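Local coordinates for protein purine nucleoside phosphorylase (Schistosoma mansoni, PDB 6B56) that probably catalyses the reversible phosphorolysis of purine nucleosides such as inosine and guanosine, releasing the free base and ribose 1-phosphate, at residues 17-22 / 48-53; 12-17 / 55-60. All coordinates share one frame; numbering follows the deposited sequence.

Contact 1. Residues 17-22 / 48-53; sequences DYIKRV and KVIPYI. With CQV (5-butylpyridine-2-carboxylic acid), chain E.
Val22 and Ile50 meet tip to tip between helix 9-23 and strand 47-51. Val22 CG1 comes within 3.6 Å of Ile50 CD1. The ethyl arm of Ile50 is stretched out (chi2 -177°), which puts that CD1 far enough from the strand to reach Ile19 as well, whose CG2 lies 4.0 Å from it. The other branch of Ile50, CG2, sits at the edge of the Tyr18 ring, near the ring plane and 3.9 Å from CE2, so the two arms of one isoleucine touch three residues of the helix. Lys48 adds only its aliphatic part: the chain bends at chi2 (67°), crosses Val22 at about a right angle and lays CE 3.6 Å from Val22 CG1.

The side-chain salt bridge here lies within the helix. Arg21 NE gives a nearly straight hydrogen bond to Asp17 OD2, 3.0 Å long; the carboxylate lies near the guanidinium plane, yet its oxygen is approached from above the carboxylate plane.

At the far end of 48-53, Ile53 CD1 packs 3.5 Å from N of the bound pyridine acid. Strand 47-51 pairs antiparallel with strand 68-75, whose Leu70 packs on Ile19, as do Val104 and Leu108 of helix 95-108. With no hydrogen bond between the segments, the chemistry implies that helix 9-23 covers this strand pair by apolar packing, beside helix 95-108.

Contact 2. Residues 12-17 / 55-60; sequences ASMAAD and IPNFPK. With CQV (5-butylpyridine-2-carboxylic acid), chain E.
Ala15 offers a single methyl to the loop, and three residues gather round it. Its CB lies 3.4 Å from the carbonyl O of Pro56. Ile55 CG2 is 3.7 Å from the same CB, and Phe58 CE1 lies at a similar distance, the ring being approached obliquely. Ile55 CG2 also rests over a face of the Phe58 ring, toward the rim. The small side chain lets the helix come close, with the CA atoms of Ala15 and Pro56 5.0 Å apart.

Met14 can be followed outward from the same helix. Its CB passes near the Asn57 side chain, and CG continues anti to the carbonyl carbon (chi1 -67°). The Met14 chain crosses the Asn57 side chain at about a right angle, with SD nearest it, and the bend at chi3 (59°) turns the terminal methyl so that CE ends 4.3 Å from Pro56 CB.

A type II turn from Ile55 to Phe58, closed by the bond from Phe58 N to Ile55 O, presents Pro56 and Asn57 to the helix. Further on, Lys60 is the residue of the two segments that meets the bound acid: NZ bonds the pyridine N at 2.9 Å and, weakly, carboxylate O1, with Thr61 OG1 a further partner. No hydrogen bond joins helix to turn; the chemistry implies apolar packing round the Ala15 methyl, with Met14 at its border.

From the N terminus, helix 9-23 supplies the first half of both contacts, its earlier turns to contact 2 and its later turns to contact 1, with Asp17 common to the two segments. The chain then runs through strand 29-31 to strand 47-51, where contact 1 closes the inner loop; a few residues on, 55-60 returns to the earlier turns and closes the outer loop of contact 2 around it. The two do not cross. Side by side, they meet where Tyr18 packs on Pro56, Ile50 on Ile55 and Tyr52 on Phe58. Together they tie the helix to a sheet strand and the loop before strand 68-75, and both reach the bound pyridine acid.

Contact 1. Residues 17-22 / 48-53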
ATOM      1  N   ASP A  17      15.759   4.008  31.389  1.00 27.30           N
ATOM      2  CA  ASP A  17      16.170   4.083  32.788  1.00 30.48           C
ATOM      3  C   ASP A  17      16.288   2.689  33.399  1.00 30.56           C
ATOM      4  O   ASP A  17      17.222   2.410  34.168  1.00 34.06           O
ATOM      5  CB  ASP A  17      15.172   4.944  33.565  1.00 40.05           C
ATOM      6  CG  ASP A  17      15.610   5.197  34.981  1.00 55.63           C
ATOM      7  OD1 ASP A  17      16.589   5.952  35.174  1.00 53.99           O
ATOM      8  OD2 ASP A  17      14.978   4.634  35.898  1.00 58.80           O
ATOM      9  N   TYR A  18      15.337   1.806  33.079  1.00 31.05           N
ATOM     10  CA  TYR A  18      15.397   0.430  33.554  1.00 33.69           C
ATOM     11  C   TYR A  18      16.661  -0.265  33.059  1.00 28.20           C
ATOM     12  O   TYR A  18      17.391  -0.890  33.843  1.00 33.36           O
ATOM     13  CB  TYR A  18      14.148  -0.341  33.104  1.00 32.98           C
ATOM     14  CG  TYR A  18      14.206  -1.797  33.509  1.00 31.17           C
ATOM     15  CD1 TYR A  18      13.807  -2.208  34.772  1.00 34.64           C
ATOM     16  CD2 TYR A  18      14.697  -2.760  32.636  1.00 32.42           C
ATOM     17  CE1 TYR A  18      13.884  -3.540  35.146  1.00 37.06           C
ATOM     18  CE2 TYR A  18      14.781  -4.080  33.003  1.00 32.73           C
ATOM     19  CZ  TYR A  18      14.371  -4.476  34.261  1.00 34.51           C
ATOM     20  OH  TYR A  18      14.453  -5.803  34.653  1.00 37.59           O
ATOM     21  N   ILE A  19      16.937  -0.161  31.754  1.00 30.15           N
ATOM     22  CA  ILE A  19      18.096  -0.853  31.190  1.00 30.66           C
ATOM     23  C   ILE A  19      19.374  -0.393  31.875  1.00 35.03           C
ATOM     24  O   ILE A  19      20.228  -1.210  32.246  1.00 38.39           O
ATOM     25  CB  ILE A  19      18.137  -0.656  29.662  1.00 28.71           C
ATOM     26  CG1 ILE A  19      16.959  -1.393  29.011  1.00 27.55           C
ATOM     27  CG2 ILE A  19      19.465  -1.174  29.094  1.00 36.38           C
ATOM     28  CD1 ILE A  19      16.522  -0.859  27.654  1.00 26.75           C
ATOM     29  N   LYS A  20      19.507   0.918  32.091  1.00 33.94           N
ATOM     30  CA  LYS A  20      20.703   1.460  32.734  1.00 36.80           C
ATOM     31  C   LYS A  20      20.901   0.874  34.127  1.00 44.32           C
ATOM     32  O   LYS A  20      22.023   0.511  34.508  1.00 57.31           O
ATOM     33  CB  LYS A  20      20.581   2.985  32.820  1.00 36.39           C
ATOM     34  CG  LYS A  20      20.737   3.722  31.528  1.00 42.65           C
ATOM     35  CD  LYS A  20      20.432   5.187  31.797  1.00 50.71           C
ATOM     36  CE  LYS A  20      20.528   6.046  30.578  1.00 59.74           C
ATOM     37  NZ  LYS A  20      20.136   7.441  30.929  1.00 44.10           N
ATOM     38  N   ARG A  21      19.825   0.794  34.917  1.00 39.25           N
ATOM     39  CA  ARG A  21      19.924   0.283  36.281  1.00 40.14           C
ATOM     40  C   ARG A  21      20.355  -1.178  36.326  1.00 38.19           C
ATOM     41  O   ARG A  21      20.875  -1.640  37.355  1.00 44.01           O
ATOM     42  CB  ARG A  21      18.576   0.442  36.987  1.00 51.93           C
ATOM     43  CG  ARG A  21      18.195   1.899  37.272  1.00 55.21           C
ATOM     44  CD  ARG A  21      16.919   2.022  38.099  1.00 60.11           C
ATOM     45  NE  ARG A  21      15.716   2.128  37.270  1.00 72.28           N
ATOM     46  CZ  ARG A  21      14.744   1.217  37.193  1.00 66.67           C
ATOM     47  NH1 ARG A  21      14.798   0.096  37.907  1.00 68.27           N
ATOM     48  NH2 ARG A  21      13.700   1.440  36.399  1.00 55.26           N
ATOM     49  N   VAL A  22      20.174  -1.908  35.234  1.00 40.07           N
ATOM     50  CA  VAL A  22      20.446  -3.340  35.206  1.00 40.86           C
ATOM     51  C   VAL A  22      21.791  -3.689  34.570  1.00 46.73           C
ATOM     52  O   VAL A  22      22.355  -4.746  34.896  1.00 53.73           O
ATOM     53  CB  VAL A  22      19.288  -4.070  34.486  1.00 50.77           C
ATOM     54  CG1 VAL A  22      19.748  -5.371  33.833  1.00 68.43           C
ATOM     55  CG2 VAL A  22      18.170  -4.352  35.472  1.00 52.34           C
ATOM     56  N   LYS A  48      25.095  -9.175  29.298  1.00 38.41           N
ATOM     57  CA  LYS A  48      23.916  -9.115  30.143  1.00 39.29           C
ATOM     58  C   LYS A  48      22.713  -9.256  29.227  1.00 35.34           C
ATOM     59  O   LYS A  48      22.582  -8.507  28.250  1.00 33.27           O
ATOM     60  CB  LYS A  48      23.825  -7.783  30.892  1.00 40.14           C
ATOM     61  CG  LYS A  48      22.560  -7.610  31.709  1.00 47.22           C
ATOM     62  CD  LYS A  48      22.493  -8.589  32.881  1.00 53.89           C
ATOM     63  CE  LYS A  48      21.069  -8.709  33.413  1.00 58.22           C
ATOM     64  NZ  LYS A  48      21.026  -9.372  34.752  1.00 67.04           N
ATOM     65  N   VAL A  49      21.841 -10.207  29.545  1.00 36.35           N
ATOM     66  CA  VAL A  49      20.635 -10.476  28.763  1.00 34.58           C
ATOM     67  C   VAL A  49      19.432  -9.896  29.500  1.00 33.90           C
ATOM     68  O   VAL A  49      19.193 -10.224  30.673  1.00 35.49           O
ATOM     69  CB  VAL A  49      20.463 -11.989  28.530  1.00 43.84           C
ATOM     70  CG1 VAL A  49      19.250 -12.274  27.667  1.00 43.06           C
ATOM     71  CG2 VAL A  49      21.717 -12.584  27.892  1.00 45.79           C
ATOM     72  N   ILE A  50      18.670  -9.053  28.812  1.00 32.31           N
ATOM     73  CA  ILE A  50      17.498  -8.388  29.367  1.00 30.98           C
ATOM     74  C   ILE A  50      16.292  -8.740  28.501  1.00 30.05           C
ATOM     75  O   ILE A  50      16.106  -8.179  27.418  1.00 31.01           O
ATOM     76  CB  ILE A  50      17.685  -6.862  29.434  1.00 31.23           C
ATOM     77  CG1 ILE A  50      19.006  -6.508  30.123  1.00 36.70           C
ATOM     78  CG2 ILE A  50      16.476  -6.217  30.155  1.00 32.04           C
ATOM     79  CD1 ILE A  50      19.224  -5.008  30.298  1.00 39.43           C
ATOM     80  N   PRO A  51      15.418  -9.635  28.969  1.00 33.38           N
ATOM     81  CA  PRO A  51      14.231  -9.996  28.179  1.00 34.60           C
ATOM     82  C   PRO A  51      13.255  -8.835  28.027  1.00 29.20           C
ATOM     83  O   PRO A  51      13.059  -8.027  28.944  1.00 32.35           O
ATOM     84  CB  PRO A  51      13.596 -11.135  28.994  1.00 33.10           C
ATOM     85  CG  PRO A  51      14.635 -11.581  29.977  1.00 45.91           C
ATOM     86  CD  PRO A  51      15.473 -10.373  30.245  1.00 39.37           C
ATOM     87  N   TYR A  52      12.625  -8.756  26.847  1.00 30.85           N
ATOM     88  CA  TYR A  52      11.663  -7.684  26.603  1.00 31.74           C
ATOM     89  C   TYR A  52      10.565  -7.648  27.664  1.00 27.74           C
ATOM     90  O   TYR A  52      10.057  -6.570  27.991  1.00 28.54           O
ATOM     91  CB  TYR A  52      11.014  -7.841  25.223  1.00 40.41           C
ATOM     92  CG  TYR A  52      11.967  -7.819  24.044  1.00 56.72           C
ATOM     93  CD1 TYR A  52      13.050  -6.951  24.001  1.00 56.37           C
ATOM     94  CD2 TYR A  52      11.771  -8.675  22.964  1.00 69.69           C
ATOM     95  CE1 TYR A  52      13.916  -6.936  22.912  1.00 66.22           C
ATOM     96  CE2 TYR A  52      12.626  -8.672  21.875  1.00 72.85           C
ATOM     97  CZ  TYR A  52      13.699  -7.804  21.852  1.00 72.83           C
ATOM     98  OH  TYR A  52      14.545  -7.812  20.760  1.00 74.12           O
ATOM     99  N   ILE A  53      10.175  -8.806  28.205  1.00 29.57           N
ATOM    100  CA  ILE A  53       9.072  -8.854  29.170  1.00 30.58           C
ATOM    101  C   ILE A  53       9.367  -8.044  30.434  1.00 44.73           C
ATOM    102  O   ILE A  53       8.438  -7.592  31.120  1.00 33.51           O
ATOM    103  CB  ILE A  53       8.710 -10.320  29.499  1.00 32.86           C
ATOM    104  CG1 ILE A  53       7.433 -10.399  30.333  1.00 34.03           C
ATOM    105  CG2 ILE A  53       9.842 -11.010  30.249  1.00 34.11           C
ATOM    106  CD1 ILE A  53       6.217  -9.812  29.632  1.00 41.61           C
TER
HETATM  107  C9  CQV E 304       7.097 -11.705  26.006  0.83 29.39           C
HETATM  108  C8  CQV E 304       6.211 -13.857  29.065  0.83 29.49           C
HETATM  109  C7  CQV E 304       7.154 -12.686  27.177  0.83 28.41           C
HETATM  110  C4  CQV E 304       7.352 -14.477  29.322  0.83 27.69           C
HETATM  111  C5  CQV E 304       8.538 -14.218  28.460  0.83 27.81           C
HETATM  112  C6  CQV E 304       8.465 -13.391  27.474  0.83 27.83           C
HETATM  113  C3  CQV E 304       7.501 -15.452  30.496  0.83 34.26           C
HETATM  114  C2  CQV E 304       8.614 -14.968  31.421  0.83 36.04           C
HETATM  115  C1  CQV E 304       8.045 -14.467  32.731  0.83 56.25           C
HETATM  116  O   CQV E 304       8.184 -11.280  25.521  0.83 30.95           O
HETATM  117  O1  CQV E 304       5.982 -11.312  25.552  0.83 30.60           O
HETATM  118  N   CQV E 304       6.133 -12.910  27.918  0.83 27.93           N
HETATM  119  C   CQV E 304       8.155 -15.588  33.761  0.83 44.82           C

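Contact 2. Residues 12-17 / 55-60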
ATOM      1  N   ALA A  12       9.806   5.739  26.011  1.00 18.88           N
ATOM      2  CA  ALA A  12      11.195   5.367  25.740  1.00 21.66           C
ATOM      3  C   ALA A  12      12.110   5.683  26.929  1.00 20.89           C
ATOM      4  O   ALA A  12      13.031   4.911  27.237  1.00 22.11           O
ATOM      5  CB  ALA A  12      11.682   6.063  24.465  1.00 23.02           C
ATOM      6  N   SER A  13      11.895   6.823  27.591  1.00 19.73           N
ATOM      7  CA  SER A  13      12.739   7.184  28.732  1.00 22.32           C
ATOM      8  C   SER A  13      12.602   6.184  29.874  1.00 26.08           C
ATOM      9  O   SER A  13      13.583   5.907  30.580  1.00 24.61           O
ATOM     10  CB  SER A  13      12.422   8.599  29.235  1.00 23.86           C
ATOM     11  OG  SER A  13      12.777   9.628  28.303  1.00 23.27           O
ATOM     12  N   MET A  14      11.380   5.701  30.137  1.00 25.45           N
ATOM     13  CA  MET A  14      11.182   4.743  31.226  1.00 27.38           C
ATOM     14  C   MET A  14      11.907   3.434  30.939  1.00 24.77           C
ATOM     15  O   MET A  14      12.486   2.823  31.843  1.00 27.17           O
ATOM     16  CB  MET A  14       9.699   4.434  31.409  1.00 34.68           C
ATOM     17  CG  MET A  14       8.829   5.566  31.910  1.00 52.44           C
ATOM     18  SD  MET A  14       7.103   5.017  32.015  1.00 68.28           S
ATOM     19  CE  MET A  14       7.268   3.639  33.158  1.00 60.50           C
ATOM     20  N   ALA A  15      11.862   2.981  29.685  1.00 21.77           N
ATOM     21  CA  ALA A  15      12.579   1.772  29.291  1.00 25.47           C
ATOM     22  C   ALA A  15      14.091   1.960  29.440  1.00 23.62           C
ATOM     23  O   ALA A  15      14.786   1.102  30.011  1.00 26.89           O
ATOM     24  CB  ALA A  15      12.204   1.433  27.847  1.00 23.49           C
ATOM     25  N   ALA A  16      14.611   3.102  28.964  1.00 23.16           N
ATOM     26  CA  ALA A  16      16.051   3.366  29.042  1.00 25.09           C
ATOM     27  C   ALA A  16      16.538   3.405  30.486  1.00 28.25           C
ATOM     28  O   ALA A  16      17.629   2.907  30.796  1.00 30.51           O
ATOM     29  CB  ALA A  16      16.401   4.673  28.315  1.00 23.39           C
ATOM     30  N   ASP A  17      15.759   4.008  31.389  1.00 27.30           N
ATOM     31  CA  ASP A  17      16.170   4.083  32.788  1.00 30.48           C
ATOM     32  C   ASP A  17      16.288   2.689  33.399  1.00 30.56           C
ATOM     33  O   ASP A  17      17.222   2.410  34.168  1.00 34.06           O
ATOM     34  CB  ASP A  17      15.172   4.944  33.565  1.00 40.05           C
ATOM     35  CG  ASP A  17      15.610   5.197  34.981  1.00 55.63           C
ATOM     36  OD1 ASP A  17      16.589   5.952  35.174  1.00 53.99           O
ATOM     37  OD2 ASP A  17      14.978   4.634  35.898  1.00 58.80           O
ATOM     38  N   ILE A  55      11.211  -5.141  30.445  1.00 27.35           N
ATOM     39  CA  ILE A  55      11.533  -3.753  30.105  1.00 28.10           C
ATOM     40  C   ILE A  55      10.228  -2.974  30.041  1.00 29.39           C
ATOM     41  O   ILE A  55       9.355  -3.314  29.223  1.00 28.02           O
ATOM     42  CB  ILE A  55      12.292  -3.664  28.771  1.00 24.74           C
ATOM     43  CG1 ILE A  55      13.572  -4.521  28.833  1.00 28.09           C
ATOM     44  CG2 ILE A  55      12.626  -2.210  28.443  1.00 30.47           C
ATOM     45  CD1 ILE A  55      14.320  -4.618  27.510  1.00 26.23           C
ATOM     46  N   PRO A  56      10.053  -1.926  30.854  1.00 29.66           N
ATOM     47  CA  PRO A  56       8.821  -1.134  30.793  1.00 29.87           C
ATOM     48  C   PRO A  56       8.468  -0.753  29.357  1.00 27.19           C
ATOM     49  O   PRO A  56       9.296  -0.238  28.604  1.00 28.54           O
ATOM     50  CB  PRO A  56       9.166   0.104  31.630  1.00 34.71           C
ATOM     51  CG  PRO A  56      10.120  -0.414  32.661  1.00 31.81           C
ATOM     52  CD  PRO A  56      10.939  -1.476  31.953  1.00 30.16           C
ATOM     53  N   ASN A  57       7.223  -1.028  28.970  1.00 30.38           N
ATOM     54  CA  ASN A  57       6.623  -0.569  27.719  1.00 27.51           C
ATOM     55  C   ASN A  57       7.027  -1.349  26.470  1.00 29.98           C
ATOM     56  O   ASN A  57       6.536  -1.015  25.371  1.00 30.08           O
ATOM     57  CB  ASN A  57       6.873   0.925  27.448  1.00 26.27           C
ATOM     58  CG  ASN A  57       6.396   1.815  28.579  1.00 30.36           C
ATOM     59  OD1 ASN A  57       7.134   2.677  29.072  1.00 32.53           O
ATOM     60  ND2 ASN A  57       5.169   1.609  29.004  1.00 33.55           N
ATOM     61  N   PHE A  58       7.893  -2.352  26.561  1.00 27.61           N
ATOM     62  CA  PHE A  58       8.284  -3.081  25.361  1.00 24.63           C
ATOM     63  C   PHE A  58       7.150  -3.991  24.878  1.00 23.89           C
ATOM     64  O   PHE A  58       6.311  -4.423  25.667  1.00 29.39           O
ATOM     65  CB  PHE A  58       9.574  -3.876  25.598  1.00 26.80           C
ATOM     66  CG  PHE A  58      10.819  -3.120  25.214  1.00 28.41           C
ATOM     67  CD1 PHE A  58      10.961  -1.781  25.562  1.00 40.72           C
ATOM     68  CD2 PHE A  58      11.814  -3.722  24.491  1.00 32.48           C
ATOM     69  CE1 PHE A  58      12.092  -1.058  25.186  1.00 47.01           C
ATOM     70  CE2 PHE A  58      12.961  -3.007  24.117  1.00 31.73           C
ATOM     71  CZ  PHE A  58      13.094  -1.680  24.474  1.00 31.78           C
ATOM     72  N   PRO A  59       7.074  -4.234  23.570  1.00 23.73           N
ATOM     73  CA  PRO A  59       5.952  -5.003  23.014  1.00 27.51           C
ATOM     74  C   PRO A  59       5.991  -6.459  23.445  1.00 30.07           C
ATOM     75  O   PRO A  59       7.058  -7.031  23.679  1.00 29.37           O
ATOM     76  CB  PRO A  59       6.148  -4.887  21.501  1.00 29.29           C
ATOM     77  CG  PRO A  59       7.600  -4.523  21.314  1.00 31.21           C
ATOM     78  CD  PRO A  59       8.032  -3.785  22.553  1.00 27.56           C
ATOM     79  N   LYS A  60       4.798  -7.039  23.538  1.00 31.28           N
ATOM     80  CA  LYS A  60       4.639  -8.466  23.779  1.00 30.22           C
ATOM     81  C   LYS A  60       5.078  -9.228  22.531  1.00 47.91           C
ATOM     82  O   LYS A  60       4.736  -8.839  21.410  1.00 36.00           O
ATOM     83  CB  LYS A  60       3.159  -8.740  24.058  1.00 34.70           C
ATOM     84  CG  LYS A  60       2.835 -10.115  24.553  1.00 44.85           C
ATOM     85  CD  LYS A  60       2.702 -10.134  26.081  1.00 61.81           C
ATOM     86  CE  LYS A  60       2.496 -11.552  26.597  1.00 65.01           C
ATOM     87  NZ  LYS A  60       3.414 -11.869  27.732  1.00 49.68           N
TER
HETATM   88  C9  CQV E 304       7.097 -11.705  26.006  0.83 29.39           C
HETATM   89  C8  CQV E 304       6.211 -13.857  29.065  0.83 29.49           C
HETATM   90  C7  CQV E 304       7.154 -12.686  27.177  0.83 28.41           C
HETATM   91  C4  CQV E 304       7.352 -14.477  29.322  0.83 27.69           C
HETATM   92  C5  CQV E 304       8.538 -14.218  28.460  0.83 27.81           C
HETATM   93  C6  CQV E 304       8.465 -13.391  27.474  0.83 27.83           C
HETATM   94  C3  CQV E 304       7.501 -15.452  30.496  0.83 34.26           C
HETATM   95  C2  CQV E 304       8.614 -14.968  31.421  0.83 36.04           C
HETATM   96  C1  CQV E 304       8.045 -14.467  32.731  0.83 56.25           C
HETATM   97  O   CQV E 304       8.184 -11.280  25.521  0.83 30.95           O
HETATM   98  O1  CQV E 304       5.982 -11.312  25.552  0.83 30.60           O
HETATM   99  N   CQV E 304       6.133 -12.910  27.918  0.83 27.93           N
HETATM  100  C   CQV E 304       8.155 -15.588  33.761  0.83 44.82           C